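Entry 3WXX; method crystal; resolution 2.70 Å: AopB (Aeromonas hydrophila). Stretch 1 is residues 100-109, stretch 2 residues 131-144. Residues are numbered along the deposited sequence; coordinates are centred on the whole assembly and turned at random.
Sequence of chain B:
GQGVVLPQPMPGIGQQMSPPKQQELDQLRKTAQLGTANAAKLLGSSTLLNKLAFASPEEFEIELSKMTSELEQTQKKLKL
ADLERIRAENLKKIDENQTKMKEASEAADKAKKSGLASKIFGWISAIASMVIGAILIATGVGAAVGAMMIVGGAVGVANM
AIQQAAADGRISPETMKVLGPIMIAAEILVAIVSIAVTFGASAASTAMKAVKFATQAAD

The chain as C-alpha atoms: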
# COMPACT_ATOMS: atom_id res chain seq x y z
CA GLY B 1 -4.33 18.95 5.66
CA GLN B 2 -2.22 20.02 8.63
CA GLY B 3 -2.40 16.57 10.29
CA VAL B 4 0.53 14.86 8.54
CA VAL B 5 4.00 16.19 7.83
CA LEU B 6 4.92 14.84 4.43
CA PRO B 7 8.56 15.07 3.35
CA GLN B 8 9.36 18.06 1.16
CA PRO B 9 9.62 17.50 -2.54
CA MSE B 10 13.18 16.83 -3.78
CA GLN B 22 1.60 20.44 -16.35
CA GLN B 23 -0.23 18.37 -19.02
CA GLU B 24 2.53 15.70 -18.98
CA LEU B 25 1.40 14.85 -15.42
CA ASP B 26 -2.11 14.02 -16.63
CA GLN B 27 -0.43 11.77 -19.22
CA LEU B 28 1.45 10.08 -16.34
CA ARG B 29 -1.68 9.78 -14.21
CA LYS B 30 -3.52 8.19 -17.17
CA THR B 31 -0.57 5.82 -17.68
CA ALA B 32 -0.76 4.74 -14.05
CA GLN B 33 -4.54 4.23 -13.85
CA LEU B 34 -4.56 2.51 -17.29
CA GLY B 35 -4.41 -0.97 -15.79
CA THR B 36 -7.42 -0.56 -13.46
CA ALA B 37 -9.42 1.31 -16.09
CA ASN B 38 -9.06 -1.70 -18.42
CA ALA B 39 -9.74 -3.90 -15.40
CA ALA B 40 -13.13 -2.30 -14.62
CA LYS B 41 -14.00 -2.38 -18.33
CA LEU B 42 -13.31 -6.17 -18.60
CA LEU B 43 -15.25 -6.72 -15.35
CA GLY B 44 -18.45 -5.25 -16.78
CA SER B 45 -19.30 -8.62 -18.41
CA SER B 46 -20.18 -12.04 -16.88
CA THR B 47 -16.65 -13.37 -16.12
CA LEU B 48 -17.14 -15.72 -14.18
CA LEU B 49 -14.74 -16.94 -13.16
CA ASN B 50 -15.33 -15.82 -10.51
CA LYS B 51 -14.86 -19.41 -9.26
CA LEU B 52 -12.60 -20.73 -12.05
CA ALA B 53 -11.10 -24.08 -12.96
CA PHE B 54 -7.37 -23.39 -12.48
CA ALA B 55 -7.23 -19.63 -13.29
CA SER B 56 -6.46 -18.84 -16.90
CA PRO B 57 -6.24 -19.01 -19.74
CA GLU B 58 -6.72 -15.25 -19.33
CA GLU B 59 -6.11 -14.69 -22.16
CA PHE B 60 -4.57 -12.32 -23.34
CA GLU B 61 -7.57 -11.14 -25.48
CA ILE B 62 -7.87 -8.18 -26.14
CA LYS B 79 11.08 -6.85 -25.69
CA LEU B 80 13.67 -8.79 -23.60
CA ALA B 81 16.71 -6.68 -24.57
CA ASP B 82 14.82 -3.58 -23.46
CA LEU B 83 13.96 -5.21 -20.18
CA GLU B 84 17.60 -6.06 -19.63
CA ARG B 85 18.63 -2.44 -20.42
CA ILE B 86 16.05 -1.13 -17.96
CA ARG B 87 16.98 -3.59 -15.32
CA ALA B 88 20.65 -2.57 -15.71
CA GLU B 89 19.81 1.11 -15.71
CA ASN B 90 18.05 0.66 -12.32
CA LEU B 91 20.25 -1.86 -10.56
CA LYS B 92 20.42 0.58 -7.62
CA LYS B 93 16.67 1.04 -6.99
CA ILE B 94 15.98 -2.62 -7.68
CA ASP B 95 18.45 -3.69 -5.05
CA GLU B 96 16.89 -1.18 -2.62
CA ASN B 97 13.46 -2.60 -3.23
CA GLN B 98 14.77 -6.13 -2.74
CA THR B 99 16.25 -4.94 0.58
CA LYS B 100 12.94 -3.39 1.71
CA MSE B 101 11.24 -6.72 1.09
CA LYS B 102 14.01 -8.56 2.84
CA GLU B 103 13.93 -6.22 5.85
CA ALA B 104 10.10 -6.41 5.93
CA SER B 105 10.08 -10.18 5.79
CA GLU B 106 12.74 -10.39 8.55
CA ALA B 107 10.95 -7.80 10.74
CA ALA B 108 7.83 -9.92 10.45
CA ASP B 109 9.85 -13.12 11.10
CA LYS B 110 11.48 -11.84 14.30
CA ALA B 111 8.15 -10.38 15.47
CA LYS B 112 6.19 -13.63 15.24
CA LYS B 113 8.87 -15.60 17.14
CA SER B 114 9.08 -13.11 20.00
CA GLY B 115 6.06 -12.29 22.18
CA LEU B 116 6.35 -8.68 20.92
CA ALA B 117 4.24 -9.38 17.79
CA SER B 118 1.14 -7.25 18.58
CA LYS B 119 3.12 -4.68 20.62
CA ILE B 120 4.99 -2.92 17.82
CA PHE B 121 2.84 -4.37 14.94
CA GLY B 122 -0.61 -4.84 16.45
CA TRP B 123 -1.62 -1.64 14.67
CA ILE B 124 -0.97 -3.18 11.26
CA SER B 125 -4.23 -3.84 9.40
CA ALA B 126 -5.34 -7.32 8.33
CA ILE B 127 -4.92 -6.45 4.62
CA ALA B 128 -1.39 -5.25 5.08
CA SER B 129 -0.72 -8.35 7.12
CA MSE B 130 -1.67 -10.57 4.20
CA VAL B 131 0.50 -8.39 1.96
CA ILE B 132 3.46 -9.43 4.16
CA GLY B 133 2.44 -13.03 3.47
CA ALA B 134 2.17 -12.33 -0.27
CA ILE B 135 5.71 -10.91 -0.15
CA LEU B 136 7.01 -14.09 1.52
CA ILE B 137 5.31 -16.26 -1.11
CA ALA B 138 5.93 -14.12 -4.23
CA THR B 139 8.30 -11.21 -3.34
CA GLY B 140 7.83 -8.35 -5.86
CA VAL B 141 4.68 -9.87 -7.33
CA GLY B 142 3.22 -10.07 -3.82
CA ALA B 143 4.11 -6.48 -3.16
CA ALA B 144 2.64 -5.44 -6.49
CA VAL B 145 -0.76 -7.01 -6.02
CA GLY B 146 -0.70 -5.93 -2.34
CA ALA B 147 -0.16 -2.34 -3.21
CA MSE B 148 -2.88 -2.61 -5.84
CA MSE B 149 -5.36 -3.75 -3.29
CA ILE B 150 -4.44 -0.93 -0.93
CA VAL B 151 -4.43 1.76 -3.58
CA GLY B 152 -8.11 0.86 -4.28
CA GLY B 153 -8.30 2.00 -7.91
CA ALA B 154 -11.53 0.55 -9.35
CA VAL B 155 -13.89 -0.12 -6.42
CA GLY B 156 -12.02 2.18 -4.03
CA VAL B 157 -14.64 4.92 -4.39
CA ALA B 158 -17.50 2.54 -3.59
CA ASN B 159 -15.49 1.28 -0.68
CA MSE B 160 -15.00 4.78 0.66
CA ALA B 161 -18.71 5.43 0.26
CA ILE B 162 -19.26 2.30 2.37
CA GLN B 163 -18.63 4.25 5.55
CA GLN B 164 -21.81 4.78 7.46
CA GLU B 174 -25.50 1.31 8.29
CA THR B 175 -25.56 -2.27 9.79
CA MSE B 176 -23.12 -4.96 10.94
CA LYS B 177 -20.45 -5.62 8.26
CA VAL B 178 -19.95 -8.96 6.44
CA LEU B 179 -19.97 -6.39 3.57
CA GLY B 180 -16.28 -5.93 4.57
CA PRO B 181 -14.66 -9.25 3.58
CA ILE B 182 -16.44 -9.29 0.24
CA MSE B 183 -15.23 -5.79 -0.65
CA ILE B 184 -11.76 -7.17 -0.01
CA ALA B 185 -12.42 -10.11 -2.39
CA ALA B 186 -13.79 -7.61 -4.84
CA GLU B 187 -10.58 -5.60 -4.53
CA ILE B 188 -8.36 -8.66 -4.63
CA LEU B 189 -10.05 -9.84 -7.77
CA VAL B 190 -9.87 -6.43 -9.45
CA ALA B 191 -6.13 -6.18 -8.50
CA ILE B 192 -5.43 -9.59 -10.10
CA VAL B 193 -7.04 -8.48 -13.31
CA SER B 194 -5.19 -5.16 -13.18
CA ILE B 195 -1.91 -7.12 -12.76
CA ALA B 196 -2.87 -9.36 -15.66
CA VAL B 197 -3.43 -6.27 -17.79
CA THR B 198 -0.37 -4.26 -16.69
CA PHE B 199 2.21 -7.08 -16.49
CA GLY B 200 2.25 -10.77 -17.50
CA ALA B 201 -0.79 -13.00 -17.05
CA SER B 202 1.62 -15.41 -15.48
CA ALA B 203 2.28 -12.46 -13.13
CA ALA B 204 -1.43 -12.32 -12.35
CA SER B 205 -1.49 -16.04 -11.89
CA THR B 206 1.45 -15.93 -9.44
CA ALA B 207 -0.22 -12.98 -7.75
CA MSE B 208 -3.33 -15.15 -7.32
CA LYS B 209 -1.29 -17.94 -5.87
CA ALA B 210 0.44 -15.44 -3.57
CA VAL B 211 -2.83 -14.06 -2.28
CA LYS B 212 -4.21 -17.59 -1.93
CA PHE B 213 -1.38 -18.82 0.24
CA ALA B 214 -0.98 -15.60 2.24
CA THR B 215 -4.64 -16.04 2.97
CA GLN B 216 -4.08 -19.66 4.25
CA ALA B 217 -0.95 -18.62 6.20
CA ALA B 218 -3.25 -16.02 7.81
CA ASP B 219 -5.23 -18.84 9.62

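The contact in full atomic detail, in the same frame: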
# COMPACT_ATOMS: atom_id res chain seq x y z
N LYS B 100 14.21 -3.71 1.01
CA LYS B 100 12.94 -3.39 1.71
C LYS B 100 12.13 -4.65 1.95
O LYS B 100 11.54 -4.83 3.02
CB LYS B 100 12.13 -2.40 0.88
CG LYS B 100 12.69 -0.98 0.88
CD LYS B 100 11.94 -0.10 -0.10
CE LYS B 100 12.52 1.29 -0.17
NZ LYS B 100 12.15 1.89 -1.49
N MSE B 101 12.06 -5.52 0.95
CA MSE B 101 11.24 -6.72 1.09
C MSE B 101 11.91 -7.67 2.03
O MSE B 101 11.26 -8.33 2.84
CB MSE B 101 10.99 -7.34 -0.26
CG MSE B 101 10.08 -6.43 -1.08
SE MSE B 101 9.62 -7.34 -2.78
CE MSE B 101 7.89 -7.72 -2.01
N LYS B 102 13.24 -7.73 1.94
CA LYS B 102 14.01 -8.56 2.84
C LYS B 102 13.84 -8.08 4.30
O LYS B 102 13.43 -8.86 5.17
CB LYS B 102 15.49 -8.54 2.43
CG LYS B 102 16.38 -9.38 3.34
CD LYS B 102 17.85 -9.30 2.95
CE LYS B 102 18.80 -9.79 4.08
NZ LYS B 102 19.05 -8.73 5.10
N GLU B 103 14.08 -6.80 4.52
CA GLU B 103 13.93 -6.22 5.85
C GLU B 103 12.49 -6.33 6.40
O GLU B 103 12.28 -6.55 7.58
CB GLU B 103 14.50 -4.78 5.86
CG GLU B 103 16.02 -4.80 6.04
CD GLU B 103 16.78 -3.55 5.64
OE1 GLU B 103 16.20 -2.45 5.52
OE2 GLU B 103 18.00 -3.66 5.43
N ALA B 104 11.50 -6.25 5.52
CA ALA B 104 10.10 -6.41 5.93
C ALA B 104 9.80 -7.86 6.32
O ALA B 104 9.13 -8.12 7.32
CB ALA B 104 9.17 -5.96 4.82
N SER B 105 10.25 -8.79 5.50
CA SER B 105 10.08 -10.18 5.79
C SER B 105 10.71 -10.51 7.14
O SER B 105 10.02 -11.04 8.02
CB SER B 105 10.71 -11.01 4.70
OG SER B 105 10.00 -10.80 3.51
N GLU B 106 12.00 -10.17 7.29
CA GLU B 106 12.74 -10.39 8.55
C GLU B 106 12.01 -9.77 9.74
O GLU B 106 11.75 -10.44 10.72
CB GLU B 106 14.17 -9.86 8.46
CG GLU B 106 15.16 -10.81 7.78
CD GLU B 106 16.37 -10.12 7.14
OE1 GLU B 106 16.64 -8.92 7.45
OE2 GLU B 106 17.03 -10.79 6.31
N ALA B 107 11.69 -8.47 9.67
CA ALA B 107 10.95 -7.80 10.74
C ALA B 107 9.73 -8.60 11.14
O ALA B 107 9.42 -8.71 12.30
CB ALA B 107 10.54 -6.40 10.32
N ALA B 108 9.02 -9.13 10.16
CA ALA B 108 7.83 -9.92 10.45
C ALA B 108 8.21 -11.27 11.05
O ALA B 108 7.50 -11.79 11.90
CB ALA B 108 7.00 -10.11 9.20
N ASP B 109 9.34 -11.82 10.60
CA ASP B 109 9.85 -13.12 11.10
C ASP B 109 10.19 -13.03 12.58
O ASP B 109 9.67 -13.79 13.39
CB ASP B 109 11.10 -13.56 10.30
CG ASP B 109 11.48 -15.02 10.52
OD1 ASP B 109 10.57 -15.86 10.70
OD2 ASP B 109 12.68 -15.33 10.51
N VAL B 131 -0.51 -8.87 2.91
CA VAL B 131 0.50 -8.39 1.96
C VAL B 131 1.90 -8.83 2.40
O VAL B 131 2.72 -9.23 1.58
CB VAL B 131 0.41 -6.86 1.75
CG1 VAL B 131 1.45 -6.39 0.77
CG2 VAL B 131 -0.97 -6.48 1.23
N ILE B 132 2.18 -8.85 3.70
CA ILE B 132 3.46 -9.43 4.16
C ILE B 132 3.58 -10.88 3.74
O ILE B 132 4.59 -11.28 3.20
CB ILE B 132 3.64 -9.32 5.67
CG1 ILE B 132 4.10 -7.92 6.03
CG2 ILE B 132 4.70 -10.30 6.16
CD1 ILE B 132 3.80 -7.57 7.47
N GLY B 133 2.53 -11.65 3.99
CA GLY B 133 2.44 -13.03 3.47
C GLY B 133 2.67 -13.16 1.98
O GLY B 133 3.48 -13.97 1.54
N ALA B 134 2.00 -12.32 1.19
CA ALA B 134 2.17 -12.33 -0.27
C ALA B 134 3.61 -12.07 -0.68
O ALA B 134 4.13 -12.66 -1.67
CB ALA B 134 1.24 -11.32 -0.91
N ILE B 135 4.27 -11.22 0.08
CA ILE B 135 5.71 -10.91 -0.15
C ILE B 135 6.63 -12.08 0.18
O ILE B 135 7.55 -12.38 -0.59
CB ILE B 135 6.14 -9.65 0.61
CG1 ILE B 135 5.47 -8.42 -0.05
CG2 ILE B 135 7.64 -9.56 0.67
CD1 ILE B 135 5.75 -7.10 0.62
N LEU B 136 6.33 -12.79 1.25
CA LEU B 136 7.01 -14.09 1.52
C LEU B 136 6.81 -15.16 0.44
O LEU B 136 7.78 -15.78 0.01
CB LEU B 136 6.51 -14.68 2.83
CG LEU B 136 7.12 -14.03 4.06
CD1 LEU B 136 6.22 -14.27 5.26
CD2 LEU B 136 8.54 -14.53 4.29
N ILE B 137 5.57 -15.34 -0.01
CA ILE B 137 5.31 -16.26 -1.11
C ILE B 137 5.85 -15.80 -2.48
O ILE B 137 6.40 -16.60 -3.22
CB ILE B 137 3.82 -16.49 -1.33
CG1 ILE B 137 3.14 -16.96 -0.04
CG2 ILE B 137 3.61 -17.48 -2.46
CD1 ILE B 137 3.63 -18.29 0.46
N ALA B 138 5.69 -14.52 -2.83
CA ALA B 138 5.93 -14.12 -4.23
C ALA B 138 6.78 -12.85 -4.43
O ALA B 138 6.78 -12.27 -5.54
CB ALA B 138 4.59 -14.01 -4.94
N THR B 139 7.50 -12.45 -3.37
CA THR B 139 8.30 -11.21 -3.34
C THR B 139 7.66 -10.07 -4.15
O THR B 139 6.53 -9.70 -3.87
CB THR B 139 9.78 -11.48 -3.69
OG1 THR B 139 9.88 -12.21 -4.90
CG2 THR B 139 10.41 -12.34 -2.60
N GLY B 140 8.33 -9.53 -5.16
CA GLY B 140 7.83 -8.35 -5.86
C GLY B 140 6.44 -8.47 -6.47
O GLY B 140 5.74 -7.46 -6.60
N VAL B 141 6.03 -9.69 -6.83
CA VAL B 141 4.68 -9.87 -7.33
C VAL B 141 3.68 -9.73 -6.20
O VAL B 141 2.61 -9.13 -6.37
CB VAL B 141 4.49 -11.22 -8.01
CG1 VAL B 141 3.04 -11.43 -8.40
CG2 VAL B 141 5.35 -11.27 -9.23
N GLY B 142 4.03 -10.27 -5.04
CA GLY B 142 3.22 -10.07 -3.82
C GLY B 142 3.07 -8.61 -3.45
O GLY B 142 1.98 -8.13 -3.17
N ALA B 143 4.17 -7.89 -3.47
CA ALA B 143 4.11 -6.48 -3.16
C ALA B 143 3.21 -5.77 -4.15
O ALA B 143 2.37 -4.97 -3.77
CB ALA B 143 5.48 -5.85 -3.19
N ALA B 144 3.44 -6.04 -5.44
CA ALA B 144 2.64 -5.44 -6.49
C ALA B 144 1.15 -5.60 -6.25
O ALA B 144 0.45 -4.64 -6.05
CB ALA B 144 3.00 -6.05 -7.82

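The most unusual feature of this contact is that a single side chain, the selenomethionine Met-101, plugs into a break in the opposing helix. Around Thr-139 the second helix is kinked: Thr-139 has phi/psi of 35/-121°, and the amides of Gly-140 and Val-141 lack the usual bond to the preceding turn. Met-101 points its CA-to-CB bond toward the other stretch and fits as a knob among Ile-135, Thr-139, Gly-140 and Ala-143. Its chi1 is m and its chi2 t, so the chain extends before chi3, at 103°, turns the terminal methyl into the hole. There Met-101 CE lies 3.2 Å from Ile-135 CG1, 3.3 Å from Ala-143 CB and only 3.0 Å from Thr-139 O, a very tight fit. Met-101 SE lies 3.5 Å from Gly-140 N, one of the amides left without a bond to the turn before.

The surrounding residue types suit this packing. Gly-140 has no side chain and leaves its backbone open to Met-101 SE; an ideal CB there, at 4.3 Å from Met-101 SE, would not clash with it, so this distance alone does not explain the glycine. Ala-143 contributes just a methyl, while Ile-135 supplies a larger apolar wall. Gly-142 has a reason of its own within the helix: a CB at that position would clash with Ala-134 O at 2.1 Å.

One turn along the first helix, the contact becomes looser. Ser-105 is polar but small, and its hydroxyl is satisfied locally: with chi1 at m, Ser-105 OG donates to Met-101 O at 2.9 Å, folding the polar group back onto its own helix. Ser-105 OG can therefore rest 3.9 Å from Ile-135 CG2 without needing a partner across the interface. Leu-136 starts sideways, but its end comes nearer, bringing Leu-136 CD2 to 4.1 Å from Ser-105 OG at the margin of the contact. Farther along, Ala-108 CB meets Ile-132 CG2 at 3.8 Å, a small methyl against a branched side chain.

The helix axes approach to 9.9 Å, with 125° between their N-to-C directions. No hydrogen bond joins the two stretches, so the contact rests on shape and apolar packing, burying 371 Å² summed over both sides. Met-101 alone accounts for 114 Å² of this. Charged residues stay out of the contact: Lys-102 and Glu-106, one turn apart, both point away, and Lys-102 NZ forms a salt bridge with Glu-106 OE2 at 3.1 Å on the exposed side of the first helix.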